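Local coordinates for protein aldo-keto Reductase, OXIDOREDUCTASE (Salmonella typhimurium, PDB 5T79) that binds NADPH and probably works as an aldo-keto reductase, with 3-hydroxybutanal, reduced to 1,3-butanediol, as the substrate of interest, at residues Leu146-Arg158 with Leu174-Thr187. Sequence-based numbering, arbitrary orientation. Where two conformers were deposited one is given.
Sequences LKETMKALDHLVR and LARQAIDILEDLGT. With SO4 (sulfate ion), chain C.
Two neighbouring outer helices of the aldo-keto reductase TIM barrel, 146-158 and 172-185, pack here by knobs into holes; the axes of 146-158 and of the 174-185 part lie 9.7 Å apart and cross at -47°. Leu146 drops its CD2 branch among Leu174, Gln177, Ala178 and Ile181, coming within 3.8 Å of Ile181 CD1. One turn on, Met150 fills the next hole: its CB lies against Ile181 CG2, and the chain, bent at chi2 (-59°), turns SD onto Leu182, 3.7 Å from CG, with Ala178 CB also touching. On the solvent side a water links Lys147 NZ to Asp184 OD2 and Ile181 O; the direct Lys147-Asp184 ion pair is long.

The polar end of the contact centres on Asp154. Two donors grip its OD1, the Thr187 hydroxyl on the anti side (OG1 to OD1, 2.6 Å) and Arg158 NE on the syn side at 2.9 Å; with a second water, which joins OD2 to Leu185 O, they probably limit the carboxylate's rotation. Arg158 also reaches across with NH2 to Leu185 O (2.8 Å), a bent bond of 133° to a carbonyl of the last helical turn, just before Gly186 closes a Schellman motif.

Beneath, Leu153, Val157 and Thr187 all rest on Val165 of strand 162-168, the barrel strand between the two helices in sequence; helix 113-127 flanks helix 146-158, and helix 207-214 flanks helix 172-185.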
loop_
_atom_site.group_PDB
_atom_site.type_symbol
_atom_site.label_atom_id
_atom_site.label_comp_id
_atom_site.label_asym_id
_atom_site.label_seq_id
_atom_site.Cartn_x
_atom_site.Cartn_y
_atom_site.Cartn_z
ATOM N N LEU A 146 10.375 -1.767 21.454
ATOM C CA LEU A 146 9.771 -0.920 20.431
ATOM C C LEU A 146 10.516 0.430 20.337
ATOM O O LEU A 146 10.644 0.984 19.245
ATOM C CB LEU A 146 8.278 -0.723 20.765
ATOM C CG LEU A 146 7.428 0.065 19.795
ATOM C CD1 LEU A 146 7.395 -0.591 18.402
ATOM C CD2 LEU A 146 6.019 0.199 20.343
ATOM N N LYS A 147 11.043 0.925 21.458
ATOM C CA LYS A 147 11.779 2.198 21.467
ATOM C C LYS A 147 13.012 2.156 20.534
ATOM O O LYS A 147 13.316 3.174 19.914
ATOM C CB LYS A 147 12.210 2.574 22.894
ATOM C CG LYS A 147 12.721 4.007 23.036
ATOM C CD LYS A 147 11.723 4.926 23.721
ATOM C CE LYS A 147 12.217 6.351 23.728
ATOM N NZ LYS A 147 11.366 7.227 24.574
ATOM N N GLU A 148 13.741 1.018 20.464
ATOM C CA GLU A 148 14.913 0.938 19.587
ATOM C C GLU A 148 14.494 1.065 18.125
ATOM O O GLU A 148 15.132 1.796 17.346
ATOM C CB GLU A 148 15.704 -0.378 19.797
ATOM C CG GLU A 148 16.858 -0.533 18.800
ATOM C CD GLU A 148 17.690 -1.790 18.951
ATOM O OE1 GLU A 148 17.987 -2.172 20.101
ATOM O OE2 GLU A 148 18.114 -2.350 17.921
ATOM N N THR A 149 13.433 0.332 17.744
ATOM C CA THR A 149 12.942 0.360 16.363
ATOM C C THR A 149 12.470 1.767 15.983
ATOM O O THR A 149 12.767 2.247 14.892
ATOM C CB THR A 149 11.797 -0.647 16.164
ATOM O OG1 THR A 149 12.223 -1.939 16.631
ATOM C CG2 THR A 149 11.416 -0.763 14.685
ATOM N N MET A 150 11.732 2.414 16.888
ATOM C CA MET A 150 11.189 3.743 16.631
ATOM C C MET A 150 12.284 4.794 16.589
ATOM O O MET A 150 12.201 5.728 15.772
ATOM C CB MET A 150 10.118 4.109 17.667
ATOM C CG MET A 150 8.873 3.226 17.595
ATOM S SD MET A 150 7.943 3.175 16.026
ATOM C CE MET A 150 8.498 1.628 15.369
ATOM N N LYS A 151 13.298 4.658 17.461
ATOM C CA LYS A 151 14.454 5.555 17.465
ATOM C C LYS A 151 15.254 5.412 16.128
ATOM O O LYS A 151 15.801 6.416 15.652
ATOM C CB LYS A 151 15.353 5.274 18.668
ATOM C CG LYS A 151 16.442 6.330 18.855
ATOM C CD LYS A 151 16.963 6.368 20.270
ATOM C CE LYS A 151 16.100 7.177 21.208
ATOM N NZ LYS A 151 16.430 6.861 22.619
ATOM N N ALA A 152 15.315 4.183 15.539
ATOM C CA ALA A 152 15.968 3.970 14.227
ATOM C C ALA A 152 15.184 4.727 13.136
ATOM O O ALA A 152 15.799 5.375 12.295
ATOM C CB ALA A 152 16.060 2.489 13.886
ATOM N N LEU A 153 13.830 4.712 13.195
ATOM C CA LEU A 153 12.993 5.477 12.247
ATOM C C LEU A 153 13.240 6.987 12.413
ATOM O O LEU A 153 13.454 7.686 11.422
ATOM C CB LEU A 153 11.490 5.158 12.446
ATOM C CG LEU A 153 11.066 3.701 12.132
ATOM C CD1 LEU A 153 9.562 3.540 12.360
ATOM C CD2 LEU A 153 11.409 3.309 10.651
ATOM N N ASP A 154 13.186 7.488 13.659
ATOM C CA ASP A 154 13.456 8.897 13.993
ATOM C C ASP A 154 14.864 9.304 13.474
ATOM O O ASP A 154 15.019 10.349 12.847
ATOM C CB ASP A 154 13.383 9.069 15.532
ATOM C CG ASP A 154 13.782 10.453 16.005
ATOM O OD1 ASP A 154 13.036 11.409 15.732
ATOM O OD2 ASP A 154 14.839 10.573 16.666
ATOM N N HIS A 155 15.879 8.449 13.707
ATOM C CA HIS A 155 17.246 8.724 13.231
ATOM C C HIS A 155 17.313 8.883 11.700
ATOM O O HIS A 155 17.969 9.806 11.214
ATOM C CB HIS A 155 18.190 7.583 13.667
ATOM C CG HIS A 155 19.581 7.717 13.142
ATOM N ND1 HIS A 155 20.471 8.619 13.685
ATOM C CD2 HIS A 155 20.190 7.040 12.140
ATOM C CE1 HIS A 155 21.595 8.461 13.004
ATOM N NE2 HIS A 155 21.472 7.510 12.071
ATOM N N LEU A 156 16.642 7.988 10.953
ATOM C CA LEU A 156 16.686 7.970 9.480
ATOM C C LEU A 156 15.973 9.202 8.908
ATOM O O LEU A 156 16.416 9.756 7.894
ATOM C CB LEU A 156 16.084 6.656 8.946
ATOM C CG LEU A 156 16.971 5.394 9.261
ATOM C CD1 LEU A 156 16.176 4.089 9.056
ATOM C CD2 LEU A 156 18.302 5.385 8.418
ATOM N N VAL A 157 14.968 9.724 9.642
ATOM C CA VAL A 157 14.325 10.978 9.193
ATOM C C VAL A 157 15.258 12.163 9.498
ATOM O O VAL A 157 15.499 13.001 8.617
ATOM C CB VAL A 157 12.927 11.140 9.853
ATOM C CG1 VAL A 157 12.379 12.569 9.695
ATOM C CG2 VAL A 157 11.955 10.160 9.220
ATOM N N ARG A 158 15.785 12.239 10.745
ATOM C CA ARG A 158 16.667 13.365 11.119
ATOM C C ARG A 158 17.917 13.435 10.235
ATOM O O ARG A 158 18.382 14.531 9.939
ATOM C CB ARG A 158 17.036 13.328 12.613
ATOM C CG ARG A 158 15.783 13.636 13.456
ATOM C CD ARG A 158 16.012 13.568 14.945
ATOM N NE ARG A 158 14.735 13.724 15.640
ATOM C CZ ARG A 158 14.172 14.892 15.934
ATOM N NH1 ARG A 158 14.783 16.032 15.625
ATOM N NH2 ARG A 158 13.003 14.930 16.557
ATOM N N LEU A 174 -0.317 -2.126 19.839
ATOM C CA LEU A 174 1.088 -1.836 19.510
ATOM C C LEU A 174 1.184 -0.562 18.675
ATOM O O LEU A 174 2.121 0.217 18.863
ATOM C CB LEU A 174 1.740 -3.004 18.796
ATOM C CG LEU A 174 3.275 -2.978 18.836
ATOM C CD1 LEU A 174 3.798 -3.305 20.242
ATOM C CD2 LEU A 174 3.838 -3.965 17.839
ATOM N N ALA A 175 0.202 -0.331 17.767
ATOM C CA ALA A 175 0.176 0.892 16.956
ATOM C C ALA A 175 0.098 2.127 17.882
ATOM O O ALA A 175 0.835 3.087 17.657
ATOM C CB ALA A 175 -0.997 0.864 15.977
ATOM N N ARG A 176 -0.757 2.075 18.948
ATOM C CA ARG A 176 -0.858 3.176 19.908
ATOM C C ARG A 176 0.520 3.477 20.527
ATOM O O ARG A 176 0.951 4.631 20.536
ATOM C CB ARG A 176 -1.882 2.855 21.019
ATOM C CG ARG A 176 -2.109 4.023 21.973
ATOM C CD ARG A 176 -3.065 3.697 23.116
ATOM N NE ARG A 176 -4.417 3.342 22.659
ATOM C CZ ARG A 176 -5.379 4.216 22.370
ATOM N NH1 ARG A 176 -5.150 5.521 22.456
ATOM N NH2 ARG A 176 -6.566 3.791 21.962
ATOM N N GLN A 177 1.201 2.434 21.034
ATOM C CA GLN A 177 2.516 2.574 21.689
ATOM C C GLN A 177 3.546 3.180 20.747
ATOM O O GLN A 177 4.265 4.099 21.146
ATOM C CB GLN A 177 3.034 1.222 22.171
ATOM C CG GLN A 177 2.238 0.548 23.270
ATOM C CD GLN A 177 2.809 -0.837 23.465
ATOM O OE1 GLN A 177 4.028 -1.016 23.541
ATOM N NE2 GLN A 177 1.957 -1.856 23.430
ATOM N N ALA A 178 3.591 2.682 19.480
ATOM C CA ALA A 178 4.525 3.144 18.449
ATOM C C ALA A 178 4.275 4.614 18.092
ATOM O O ALA A 178 5.222 5.406 18.015
ATOM C CB ALA A 178 4.407 2.268 17.213
ATOM N N ILE A 179 2.990 4.984 17.902
ATOM C CA ILE A 179 2.603 6.364 17.562
ATOM C C ILE A 179 3.018 7.315 18.706
ATOM O O ILE A 179 3.587 8.386 18.453
ATOM C CB ILE A 179 1.084 6.434 17.245
ATOM C CG1 ILE A 179 0.813 5.763 15.870
ATOM C CG2 ILE A 179 0.554 7.892 17.270
ATOM C CD1 ILE A 179 -0.738 5.370 15.643
ATOM N N ASP A 180 2.733 6.921 19.964
ATOM C CA ASP A 180 3.076 7.778 21.107
ATOM C C ASP A 180 4.603 7.952 21.266
ATOM O O ASP A 180 5.051 9.047 21.600
ATOM C CB ASP A 180 2.457 7.219 22.392
ATOM C CG ASP A 180 0.932 7.356 22.467
ATOM O OD1 ASP A 180 0.357 8.119 21.657
ATOM O OD2 ASP A 180 0.328 6.730 23.351
ATOM N N ILE A 181 5.389 6.889 21.019
ATOM C CA ILE A 181 6.859 6.940 21.104
ATOM C C ILE A 181 7.399 7.899 20.032
ATOM O O ILE A 181 8.218 8.759 20.352
ATOM C CB ILE A 181 7.515 5.529 21.017
ATOM C CG1 ILE A 181 7.256 4.722 22.323
ATOM C CG2 ILE A 181 9.035 5.627 20.753
ATOM C CD1 ILE A 181 7.482 3.196 22.175
ATOM N N LEU A 182 6.943 7.753 18.776
ATOM C CA LEU A 182 7.365 8.608 17.663
ATOM C C LEU A 182 6.971 10.060 17.906
ATOM O O LEU A 182 7.779 10.939 17.654
ATOM C CB LEU A 182 6.772 8.106 16.331
ATOM C CG LEU A 182 7.439 6.847 15.740
ATOM C CD1 LEU A 182 6.630 6.324 14.533
ATOM C CD2 LEU A 182 8.873 7.152 15.262
ATOM N N GLU A 183 5.760 10.313 18.425
ATOM C CA GLU A 183 5.314 11.679 18.743
ATOM C C GLU A 183 6.265 12.325 19.784
ATOM O O GLU A 183 6.688 13.472 19.603
ATOM C CB GLU A 183 3.862 11.654 19.256
ATOM C CG GLU A 183 3.324 13.001 19.740
ATOM C CD GLU A 183 3.268 14.142 18.740
ATOM O OE1 GLU A 183 3.099 13.874 17.529
ATOM O OE2 GLU A 183 3.343 15.313 19.178
ATOM N N ASP A 184 6.617 11.574 20.853
ATOM C CA ASP A 184 7.526 12.052 21.912
ATOM C C ASP A 184 8.929 12.300 21.348
ATOM O O ASP A 184 9.624 13.215 21.790
ATOM C CB ASP A 184 7.590 11.036 23.068
ATOM C CG ASP A 184 8.618 11.371 24.134
ATOM O OD1 ASP A 184 8.365 12.295 24.928
ATOM O OD2 ASP A 184 9.714 10.756 24.122
ATOM N N LEU A 185 9.350 11.476 20.384
ATOM C CA LEU A 185 10.661 11.625 19.746
ATOM C C LEU A 185 10.706 12.850 18.809
ATOM O O LEU A 185 11.785 13.369 18.543
ATOM C CB LEU A 185 11.054 10.354 18.976
ATOM C CG LEU A 185 11.516 9.153 19.827
ATOM C CD1 LEU A 185 11.721 7.905 18.941
ATOM C CD2 LEU A 185 12.808 9.474 20.606
ATOM N N GLY A 186 9.554 13.307 18.341
ATOM C CA GLY A 186 9.482 14.472 17.461
ATOM C C GLY A 186 9.397 14.152 15.981
ATOM O O GLY A 186 9.527 15.046 15.145
ATOM N N THR A 187 9.181 12.878 15.635
ATOM C CA THR A 187 9.015 12.432 14.251
ATOM C C THR A 187 7.657 11.732 14.223
ATOM O O THR A 187 7.616 10.520 14.421
ATOM C CB THR A 187 10.185 11.526 13.811
ATOM O OG1 THR A 187 11.382 12.280 13.872
ATOM C CG2 THR A 187 9.988 10.965 12.398
HETATM S S SO4 C . 8.755 -3.133 24.696
HETATM O O1 SO4 C . 9.920 -2.380 25.178
HETATM O O2 SO4 C . 8.596 -3.027 23.250
HETATM O O3 SO4 C . 7.547 -2.591 25.332
HETATM O O4 SO4 C . 8.918 -4.548 25.065
HETATM O O HOH W 1 9.552 8.372 22.727
HETATM O O HOH W 2 14.676 12.375 18.706
#